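PDB 6PFX: D-alanyl transferase DltD from Enterococcus faecium TX0133A04, which probably transfers D-alanine onto lipoteichoic acid at the membrane during Gram-positive cell wall biogenesis. Local coordinates for residues Pro41-Ser46 with Lys96-Ile101; Phe100-Gln105 with Val289-Pro294; Ser273-Val278 with Phe320-Gln325. All blocks are in the same frame, centred on the assembly; numbering follows the deposited sequence.

Contact 1 of 3, residues Pro41-Ser46 with Lys96-Ile101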
loop_
_atom_site.group_PDB
_atom_site.type_symbol
_atom_site.label_atom_id
_atom_site.label_comp_id
_atom_site.label_asym_id
_atom_site.label_seq_id
_atom_site.Cartn_x
_atom_site.Cartn_y
_atom_site.Cartn_z
ATOM N N PRO A 41 8.748 1.380 6.850
ATOM C CA PRO A 41 8.105 1.115 5.553
ATOM C C PRO A 41 6.745 1.796 5.467
ATOM O O PRO A 41 5.960 1.770 6.419
ATOM C CB PRO A 41 7.988 -0.416 5.515
ATOM C CG PRO A 41 7.902 -0.808 6.966
ATOM C CD PRO A 41 8.814 0.166 7.695
ATOM N N PHE A 42 6.513 2.473 4.336
ATOM C CA PHE A 42 5.223 3.055 3.971
ATOM C C PHE A 42 4.723 2.284 2.750
ATOM O O PHE A 42 5.302 2.386 1.659
ATOM C CB PHE A 42 5.351 4.534 3.614
ATOM C CG PHE A 42 5.383 5.482 4.791
ATOM C CD1 PHE A 42 6.347 5.380 5.784
ATOM C CD2 PHE A 42 4.455 6.516 4.865
ATOM C CE1 PHE A 42 6.371 6.281 6.850
ATOM C CE2 PHE A 42 4.482 7.420 5.898
ATOM C CZ PHE A 42 5.444 7.314 6.898
ATOM N N PHE A 43 3.673 1.494 2.945
ATOM C CA PHE A 43 3.055 0.709 1.890
ATOM C C PHE A 43 1.861 1.460 1.325
ATOM O O PHE A 43 1.146 2.167 2.042
ATOM C CB PHE A 43 2.572 -0.648 2.416
ATOM C CG PHE A 43 3.679 -1.562 2.864
ATOM C CD1 PHE A 43 4.335 -2.379 1.955
ATOM C CD2 PHE A 43 4.063 -1.612 4.195
ATOM C CE1 PHE A 43 5.358 -3.214 2.368
ATOM C CE2 PHE A 43 5.088 -2.436 4.602
ATOM C CZ PHE A 43 5.725 -3.246 3.692
ATOM N N GLY A 44 1.626 1.265 0.035
ATOM C CA GLY A 44 0.515 1.928 -0.608
ATOM C C GLY A 44 0.541 1.764 -2.110
ATOM O O GLY A 44 0.692 0.648 -2.611
ATOM N N SER A 45 0.373 2.860 -2.841
ATOM C CA SER A 45 0.452 2.819 -4.301
ATOM C C SER A 45 0.876 4.199 -4.792
ATOM O O SER A 45 1.687 4.854 -4.133
ATOM C CB SER A 45 -0.842 2.300 -4.925
ATOM O OG SER A 45 -1.987 2.899 -4.374
ATOM N N SER A 46 0.313 4.671 -5.910
ATOM C CA SER A 46 0.857 5.847 -6.586
ATOM C C SER A 46 0.798 7.121 -5.750
ATOM O O SER A 46 1.538 8.067 -6.042
ATOM C CB SER A 46 0.135 6.074 -7.921
ATOM O OG SER A 46 -1.266 6.107 -7.737
ATOM N N LYS A 96 8.808 -4.013 13.538
ATOM C CA LYS A 96 8.819 -2.640 13.058
ATOM C C LYS A 96 7.431 -2.003 13.091
ATOM O O LYS A 96 6.394 -2.663 12.964
ATOM C CB LYS A 96 9.374 -2.582 11.634
ATOM C CG LYS A 96 10.859 -2.940 11.546
ATOM C CD LYS A 96 11.433 -2.704 10.159
ATOM C CE LYS A 96 11.672 -1.226 9.887
ATOM N NZ LYS A 96 12.911 -0.620 10.468
ATOM N N LYS A 97 7.427 -0.690 13.263
ATOM C CA LYS A 97 6.247 0.093 12.931
ATOM C C LYS A 97 6.092 0.210 11.419
ATOM O O LYS A 97 7.072 0.261 10.669
ATOM C CB LYS A 97 6.340 1.474 13.576
ATOM C CG LYS A 97 6.183 1.427 15.098
ATOM C CD LYS A 97 6.205 2.826 15.662
ATOM C CE LYS A 97 6.010 2.844 17.152
ATOM N NZ LYS A 97 7.158 2.171 17.809
ATOM N N VAL A 98 4.824 0.252 10.987
ATOM C CA VAL A 98 4.428 0.237 9.582
ATOM C C VAL A 98 3.319 1.257 9.360
ATOM O O VAL A 98 2.413 1.395 10.187
ATOM C CB VAL A 98 3.911 -1.162 9.179
ATOM C CG1 VAL A 98 3.477 -1.185 7.721
ATOM C CG2 VAL A 98 4.973 -2.229 9.468
ATOM N N VAL A 99 3.376 1.958 8.233
ATOM C CA VAL A 99 2.275 2.786 7.756
ATOM C C VAL A 99 1.795 2.159 6.462
ATOM O O VAL A 99 2.604 1.851 5.580
ATOM C CB VAL A 99 2.721 4.237 7.522
ATOM C CG1 VAL A 99 1.578 5.126 7.011
ATOM C CG2 VAL A 99 3.237 4.834 8.787
ATOM N N PHE A 100 0.490 1.952 6.353
ATOM C CA PHE A 100 -0.092 1.274 5.200
ATOM C C PHE A 100 -1.285 2.087 4.719
ATOM O O PHE A 100 -2.257 2.250 5.457
ATOM C CB PHE A 100 -0.529 -0.148 5.585
ATOM C CG PHE A 100 -0.878 -1.042 4.413
ATOM C CD1 PHE A 100 -2.025 -0.825 3.692
ATOM C CD2 PHE A 100 -0.055 -2.110 4.041
ATOM C CE1 PHE A 100 -2.354 -1.652 2.623
ATOM C CE2 PHE A 100 -0.379 -2.931 2.966
ATOM C CZ PHE A 100 -1.524 -2.700 2.265
ATOM N N ILE A 101 -1.245 2.536 3.466
ATOM C CA ILE A 101 -2.345 3.292 2.868
ATOM C C ILE A 101 -3.212 2.318 2.076
ATOM O O ILE A 101 -2.737 1.717 1.106
ATOM C CB ILE A 101 -1.820 4.406 1.948
ATOM C CG1 ILE A 101 -0.666 5.198 2.567
ATOM C CG2 ILE A 101 -2.967 5.338 1.569
ATOM C CD1 ILE A 101 -0.995 5.911 3.790
#
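Lys-96 comes just before its strand. Its chain bends at chi3 and chi4 and brings CE to 3.9 Å from Pro-41 CD. Beyond that, NZ bonds to the carbonyls of Tyr-39 and Leu-34. Lys-97 meets the same proline with its backbone, O lying 3.4 Å from Pro-41 CD, while its NZ forms a salt bridge with Glu-367. Val-98 splits its methyls. CG1, anti to the backbone N, touches Phe-43 CD2 at 3.6 Å, at the ring edge and in its plane; CG2 sits by Pro-41 CG. Strands 97-101 and 39-43 run parallel as inner neighbours in the five-stranded sheet, with the 2-1-3-4-5 strand order expected of an SGNH hydrolase fold. Val-99 bonds through both its N and its O. The N donates to Pro-41 O almost straight (177°), and the O accepts from Phe-43 N at 2.9 Å, in the carbonyl plane. The side chain lies beside Phe-42 in a CH-pi contact: CB is 3.8 Å from the Phe-42 ring centroid, over the face, with CG1 above CD2 and CE2 and CG2 above CE1 and CZ. Phe-100 lies on the other sheet face with Phe-43. Its CD2 comes 3.4 Å from Phe-43 CB; the ring planes are near parallel, at 28°, but slid apart so that the rings barely overlap. Ile-101 N then donates to Phe-43 O at 2.8 Å, from above the carbonyl plane.

Contact 2 of 3, residues Phe100-Gln105 with Val289-Pro294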
loop_
_atom_site.group_PDB
_atom_site.type_symbol
_atom_site.label_atom_id
_atom_site.label_comp_id
_atom_site.label_asym_id
_atom_site.label_seq_id
_atom_site.Cartn_x
_atom_site.Cartn_y
_atom_site.Cartn_z
ATOM N N PHE A 100 0.490 1.952 6.353
ATOM C CA PHE A 100 -0.092 1.274 5.200
ATOM C C PHE A 100 -1.285 2.087 4.719
ATOM O O PHE A 100 -2.257 2.250 5.457
ATOM C CB PHE A 100 -0.529 -0.148 5.585
ATOM C CG PHE A 100 -0.878 -1.042 4.413
ATOM C CD1 PHE A 100 -2.025 -0.825 3.692
ATOM C CD2 PHE A 100 -0.055 -2.110 4.041
ATOM C CE1 PHE A 100 -2.354 -1.652 2.623
ATOM C CE2 PHE A 100 -0.379 -2.931 2.966
ATOM C CZ PHE A 100 -1.524 -2.700 2.265
ATOM N N ILE A 101 -1.245 2.536 3.466
ATOM C CA ILE A 101 -2.345 3.292 2.868
ATOM C C ILE A 101 -3.212 2.318 2.076
ATOM O O ILE A 101 -2.737 1.717 1.106
ATOM C CB ILE A 101 -1.820 4.406 1.948
ATOM C CG1 ILE A 101 -0.666 5.198 2.567
ATOM C CG2 ILE A 101 -2.967 5.338 1.569
ATOM C CD1 ILE A 101 -0.995 5.911 3.790
ATOM N N ILE A 102 -4.477 2.171 2.485
ATOM C CA ILE A 102 -5.435 1.266 1.849
ATOM C C ILE A 102 -6.212 2.060 0.800
ATOM O O ILE A 102 -7.010 2.930 1.155
ATOM C CB ILE A 102 -6.430 0.721 2.883
ATOM C CG1 ILE A 102 -5.729 0.027 4.047
ATOM C CG2 ILE A 102 -7.423 -0.257 2.225
ATOM C CD1 ILE A 102 -6.673 -0.378 5.172
ATOM N N SER A 103 -6.041 1.741 -0.488
ATOM C CA SER A 103 -6.826 2.415 -1.532
ATOM C C SER A 103 -8.158 1.702 -1.747
ATOM O O SER A 103 -8.158 0.519 -2.099
ATOM C CB SER A 103 -6.059 2.437 -2.849
ATOM O OG SER A 103 -4.899 3.236 -2.760
ATOM N N PRO A 104 -9.302 2.375 -1.589
ATOM C CA PRO A 104 -10.586 1.706 -1.890
ATOM C C PRO A 104 -10.657 1.148 -3.311
ATOM O O PRO A 104 -11.263 0.087 -3.528
ATOM C CB PRO A 104 -11.615 2.821 -1.619
ATOM C CG PRO A 104 -10.906 3.756 -0.610
ATOM C CD PRO A 104 -9.488 3.760 -1.107
ATOM N N GLN A 105 -9.990 1.808 -4.271
ATOM C CA GLN A 105 -10.081 1.422 -5.674
ATOM C C GLN A 105 -9.420 0.085 -5.960
ATOM O O GLN A 105 -9.651 -0.501 -7.022
ATOM C CB GLN A 105 -9.423 2.477 -6.562
ATOM C CG GLN A 105 -10.019 3.853 -6.425
ATOM C CD GLN A 105 -9.596 4.552 -5.141
ATOM O OE1 GLN A 105 -8.521 4.279 -4.588
ATOM N NE2 GLN A 105 -10.458 5.433 -4.639
ATOM N N VAL A 289 0.936 -1.191 13.311
ATOM C CA VAL A 289 0.601 -0.618 12.015
ATOM C C VAL A 289 -0.382 0.526 12.201
ATOM O O VAL A 289 -1.312 0.434 13.010
ATOM C CB VAL A 289 -0.024 -1.668 11.060
ATOM C CG1 VAL A 289 -0.084 -1.143 9.621
ATOM C CG2 VAL A 289 0.698 -2.993 11.112
ATOM N N LEU A 290 -0.175 1.601 11.436
ATOM C CA LEU A 290 -1.175 2.639 11.210
ATOM C C LEU A 290 -1.711 2.475 9.790
ATOM O O LEU A 290 -0.955 2.597 8.816
ATOM C CB LEU A 290 -0.589 4.043 11.394
ATOM C CG LEU A 290 -1.478 5.224 10.965
ATOM C CD1 LEU A 290 -2.754 5.335 11.811
ATOM C CD2 LEU A 290 -0.703 6.560 10.995
ATOM N N PHE A 291 -3.003 2.175 9.676
ATOM C CA PHE A 291 -3.682 2.105 8.390
ATOM C C PHE A 291 -4.362 3.440 8.118
ATOM O O PHE A 291 -4.915 4.057 9.030
ATOM C CB PHE A 291 -4.731 0.986 8.371
ATOM C CG PHE A 291 -4.140 -0.396 8.498
ATOM C CD1 PHE A 291 -3.683 -1.067 7.380
ATOM C CD2 PHE A 291 -4.040 -1.018 9.735
ATOM C CE1 PHE A 291 -3.126 -2.340 7.481
ATOM C CE2 PHE A 291 -3.475 -2.296 9.850
ATOM C CZ PHE A 291 -3.028 -2.955 8.718
ATOM N N ILE A 292 -4.285 3.892 6.867
ATOM C CA ILE A 292 -4.896 5.144 6.410
ATOM C C ILE A 292 -5.846 4.811 5.267
ATOM O O ILE A 292 -5.451 4.137 4.307
ATOM C CB ILE A 292 -3.819 6.164 5.970
ATOM C CG1 ILE A 292 -2.860 6.416 7.140
ATOM C CG2 ILE A 292 -4.465 7.460 5.438
ATOM C CD1 ILE A 292 -1.596 7.192 6.803
ATOM N N ILE A 293 -7.088 5.298 5.367
ATOM C CA ILE A 293 -8.114 5.089 4.350
ATOM C C ILE A 293 -8.484 6.453 3.789
ATOM O O ILE A 293 -9.114 7.257 4.495
ATOM C CB ILE A 293 -9.378 4.452 4.933
ATOM C CG1 ILE A 293 -9.039 3.185 5.711
ATOM C CG2 ILE A 293 -10.307 4.101 3.782
ATOM C CD1 ILE A 293 -10.221 2.517 6.409
ATOM N N PRO A 294 -8.089 6.769 2.563
ATOM C CA PRO A 294 -8.380 8.087 2.000
ATOM C C PRO A 294 -9.793 8.151 1.463
ATOM O O PRO A 294 -10.390 7.122 1.116
ATOM C CB PRO A 294 -7.387 8.195 0.834
ATOM C CG PRO A 294 -7.283 6.750 0.366
ATOM C CD PRO A 294 -7.224 5.972 1.674
#
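Ile-102 carries much of this pairing just past the end of strand 97-101. Its CB is 3.8 Å from Ile-292 O. CG1 is anti to the carbonyl carbon, and its next neighbour is Phe-291 CD1. With chi2 extended (173°), CD1 reaches across the Phe-291 side chain, 3.8 Å from Phe-291 CD1 and nearly as close to Phe-291 CB. The tip also approaches Ile-293 CG1. The backbone below it is parallel strand pairing. Phe-100 N donates to Leu-290 O nearly along the C=O axis, Ile-292 N donates to Phe-100 O, and Ile-102 N donates to Ile-292 O at 2.9 Å. The run stops there. Ile-102 O faces Pro-294, which has no N-H to give; Pro-294 CD sits 3.1 Å from Ile-102 O, and this buried carbonyl has no partner in the model. Pro-104 CD then meets Pro-294 CG at 4.0 Å.

Side chains sort onto two faces. On one, Phe-291 CD1 packs on Phe-100 CB at 3.7 Å, the rings oblique at 52°, while Val-289 CG1 lies over a face of the Phe-291 ring, toward its rim. On the other, Ile-101 and Ile-292 run side by side, and their CD1 atoms touch at 3.3 Å, tighter than usual van der Waals contact. The two strands are inner members of the parallel sheet, in keeping with an SGNH-type alpha/beta fold. Helices 271-284 and 308-323 pack on the Phe-100 and Phe-291 face, through Phe-275, Val-278 and Leu-322 among others. Helix 351-365 packs on the opposite face, where Ala-357 meets Ile-292, and strand 330-332 pairs with the far edge of 288-293.

Contact 3 of 3, residues Ser273-Val278 with Phe320-Gln325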
loop_
_atom_site.group_PDB
_atom_site.type_symbol
_atom_site.label_atom_id
_atom_site.label_comp_id
_atom_site.label_asym_id
_atom_site.label_seq_id
_atom_site.Cartn_x
_atom_site.Cartn_y
_atom_site.Cartn_z
ATOM N N SER A 273 -9.298 -10.680 0.436
ATOM C CA SER A 273 -8.523 -11.856 0.818
ATOM C C SER A 273 -7.035 -11.678 0.523
ATOM O O SER A 273 -6.199 -12.151 1.305
ATOM C CB SER A 273 -9.141 -13.090 0.169
ATOM O OG SER A 273 -10.473 -13.275 0.644
ATOM N N ASP A 274 -6.669 -10.987 -0.568
ATOM C CA ASP A 274 -5.273 -10.602 -0.755
ATOM C C ASP A 274 -4.802 -9.729 0.408
ATOM O O ASP A 274 -3.680 -9.885 0.905
ATOM C CB ASP A 274 -5.063 -9.857 -2.081
ATOM C CG ASP A 274 -5.321 -10.719 -3.317
ATOM O OD1 ASP A 274 -5.550 -11.939 -3.210
ATOM O OD2 ASP A 274 -5.293 -10.155 -4.430
ATOM N N PHE A 275 -5.660 -8.804 0.863
ATOM C CA PHE A 275 -5.344 -7.956 2.009
ATOM C C PHE A 275 -5.155 -8.790 3.267
ATOM O O PHE A 275 -4.287 -8.485 4.096
ATOM C CB PHE A 275 -6.475 -6.916 2.195
ATOM C CG PHE A 275 -6.189 -5.901 3.271
ATOM C CD1 PHE A 275 -5.179 -4.997 3.105
ATOM C CD2 PHE A 275 -6.947 -5.834 4.428
ATOM C CE1 PHE A 275 -4.885 -4.082 4.073
ATOM C CE2 PHE A 275 -6.651 -4.898 5.411
ATOM C CZ PHE A 275 -5.615 -4.030 5.232
ATOM N N GLN A 276 -5.911 -9.882 3.398
ATOM C CA GLN A 276 -5.725 -10.772 4.536
ATOM C C GLN A 276 -4.315 -11.350 4.588
ATOM O O GLN A 276 -3.797 -11.615 5.678
ATOM C CB GLN A 276 -6.765 -11.893 4.530
ATOM C CG GLN A 276 -6.685 -12.765 5.771
ATOM C CD GLN A 276 -6.943 -12.047 7.101
ATOM O OE1 GLN A 276 -7.544 -10.969 7.170
ATOM N NE2 GLN A 276 -6.489 -12.673 8.166
ATOM N N LEU A 277 -3.687 -11.575 3.429
ATOM C CA LEU A 277 -2.298 -12.015 3.424
ATOM C C LEU A 277 -1.407 -10.991 4.111
ATOM O O LEU A 277 -0.555 -11.344 4.931
ATOM C CB LEU A 277 -1.818 -12.220 1.990
ATOM C CG LEU A 277 -2.387 -13.398 1.216
ATOM C CD1 LEU A 277 -1.948 -13.357 -0.233
ATOM C CD2 LEU A 277 -1.866 -14.676 1.836
ATOM N N VAL A 278 -1.578 -9.712 3.766
ATOM C CA VAL A 278 -0.837 -8.639 4.423
ATOM C C VAL A 278 -1.032 -8.688 5.931
ATOM O O VAL A 278 -0.065 -8.596 6.688
ATOM C CB VAL A 278 -1.280 -7.281 3.847
ATOM C CG1 VAL A 278 -0.765 -6.146 4.671
ATOM C CG2 VAL A 278 -0.866 -7.161 2.367
ATOM N N PHE A 320 -14.014 -3.681 9.914
ATOM C CA PHE A 320 -14.375 -4.929 10.579
ATOM C C PHE A 320 -13.247 -5.947 10.456
ATOM O O PHE A 320 -12.865 -6.596 11.439
ATOM C CB PHE A 320 -15.670 -5.477 9.984
ATOM C CG PHE A 320 -16.101 -6.775 10.583
ATOM C CD1 PHE A 320 -15.669 -7.981 10.060
ATOM C CD2 PHE A 320 -16.937 -6.790 11.682
ATOM C CE1 PHE A 320 -16.073 -9.186 10.624
ATOM C CE2 PHE A 320 -17.341 -7.980 12.244
ATOM C CZ PHE A 320 -16.898 -9.179 11.725
ATOM N N GLN A 321 -12.668 -6.074 9.259
ATOM C CA GLN A 321 -11.594 -7.048 9.070
ATOM C C GLN A 321 -10.390 -6.698 9.938
ATOM O O GLN A 321 -9.751 -7.581 10.529
ATOM C CB GLN A 321 -11.188 -7.101 7.590
ATOM C CG GLN A 321 -10.150 -8.200 7.225
ATOM C CD GLN A 321 -10.014 -8.371 5.715
ATOM O OE1 GLN A 321 -10.796 -7.790 4.949
ATOM N NE2 GLN A 321 -9.022 -9.139 5.278
ATOM N N LEU A 322 -10.079 -5.405 10.033
ATOM C CA LEU A 322 -8.947 -4.941 10.827
ATOM C C LEU A 322 -9.231 -5.099 12.315
ATOM O O LEU A 322 -8.493 -5.788 13.028
ATOM C CB LEU A 322 -8.652 -3.483 10.446
ATOM C CG LEU A 322 -8.011 -3.291 9.068
ATOM C CD1 LEU A 322 -7.984 -1.847 8.633
ATOM C CD2 LEU A 322 -6.583 -3.830 9.057
ATOM N N ASN A 323 -10.317 -4.481 12.792
ATOM C CA ASN A 323 -10.605 -4.432 14.219
ATOM C C ASN A 323 -10.875 -5.817 14.789
ATOM O O ASN A 323 -10.477 -6.117 15.923
ATOM C CB ASN A 323 -11.819 -3.536 14.475
ATOM C CG ASN A 323 -11.546 -2.078 14.215
ATOM O OD1 ASN A 323 -10.402 -1.618 14.243
ATOM N ND2 ASN A 323 -12.611 -1.324 13.995
ATOM N N SER A 324 -11.576 -6.668 14.037
ATOM C CA SER A 324 -11.910 -7.985 14.559
ATOM C C SER A 324 -10.663 -8.807 14.841
ATOM O O SER A 324 -10.725 -9.774 15.606
ATOM C CB SER A 324 -12.804 -8.756 13.583
ATOM O OG SER A 324 -12.097 -9.135 12.415
ATOM N N GLN A 325 -9.542 -8.464 14.215
ATOM C CA GLN A 325 -8.310 -9.215 14.375
ATOM C C GLN A 325 -7.272 -8.481 15.205
ATOM O O GLN A 325 -6.166 -9.003 15.397
ATOM C CB GLN A 325 -7.749 -9.554 12.987
ATOM C CG GLN A 325 -8.743 -10.353 12.127
ATOM C CD GLN A 325 -8.113 -10.794 10.826
ATOM O OE1 GLN A 325 -7.565 -11.900 10.722
ATOM N NE2 GLN A 325 -8.187 -9.933 9.819
#
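Three side-chain amides, bonded to one another nearly in plane, and one phenyl ring, touched at its edge, make this contact. The Gln-276 amide is nearly coplanar with those of Gln-325 and Gln-321, its plane turned 22° from the first and 24° from the second. The Phe-275 ring takes Leu-322 CD2 and Gln-321 NE2 at its edge, near its plane. Gln-276 and Gln-325 meet tip to tip through a reciprocal pair of amide-amide hydrogen bonds. Gln-276 NE2 donates to Gln-325 OE1 at 2.9 Å, and Gln-325 NE2 returns a bond to Gln-276 OE1 at 2.9 Å. Each donor sits on a lone pair of its acceptor. Gln-321 NE2 uses the other side of Gln-276 OE1, at 3.0 Å, so two in-plane bonds grip this buried oxygen. Here helix 271-284, which leads into strand 288-293, lies against the end of helix 308-323, which leads toward strand 330-332; both helices belong to one helical layer over the sheet. Gln-276 has CG anti to the backbone N and bends at chi2 (62°), which swings its amide to the partner helix, whereas Gln-321 and Gln-325 stay extended. Outer partners support the Gln-321 and Gln-325 amide orientations, and through them that of Gln-276. Gln-321 OE1 accepts from Trp-386 NE1 while its NE2 also reaches Phe-272 O, and Gln-325 OE1 also takes the Asp-378 N-H. The second hydrogen of Gln-325 NE2 goes to Gln-321 O at 2.9 Å, from above that carbonyl's plane. Beside this polar patch, Leu-322 CD2 crosses to Phe-275 CE2 at 3.8 Å.

Contacts 1 and 2 share Phe-100 and Ile-101 of strand 97-101, their centres about 8 Å apart. Val-98 O and Leu-290 N, 2.9 Å apart, probably bond and continue the pairing between them. Contact 3 lies in the helical layer, about 12 Å from contact 2 and about 15 Å from contact 1, centre to centre. It reaches the sheet through Phe-275, whose CZ is 3.8 Å from Phe-291 CE1, and Leu-322, whose CD2 is 3.6 Å from Phe-291 CE2. Contact 1 runs on to Ser-46, whose OG bonds to His-348 NE2, consistent with a Ser-His-Asp triad completed by Asp-345. Pro-294 of contact 2 lies near this probable site; contact 3 lies on the Phe-100 and Phe-291 face.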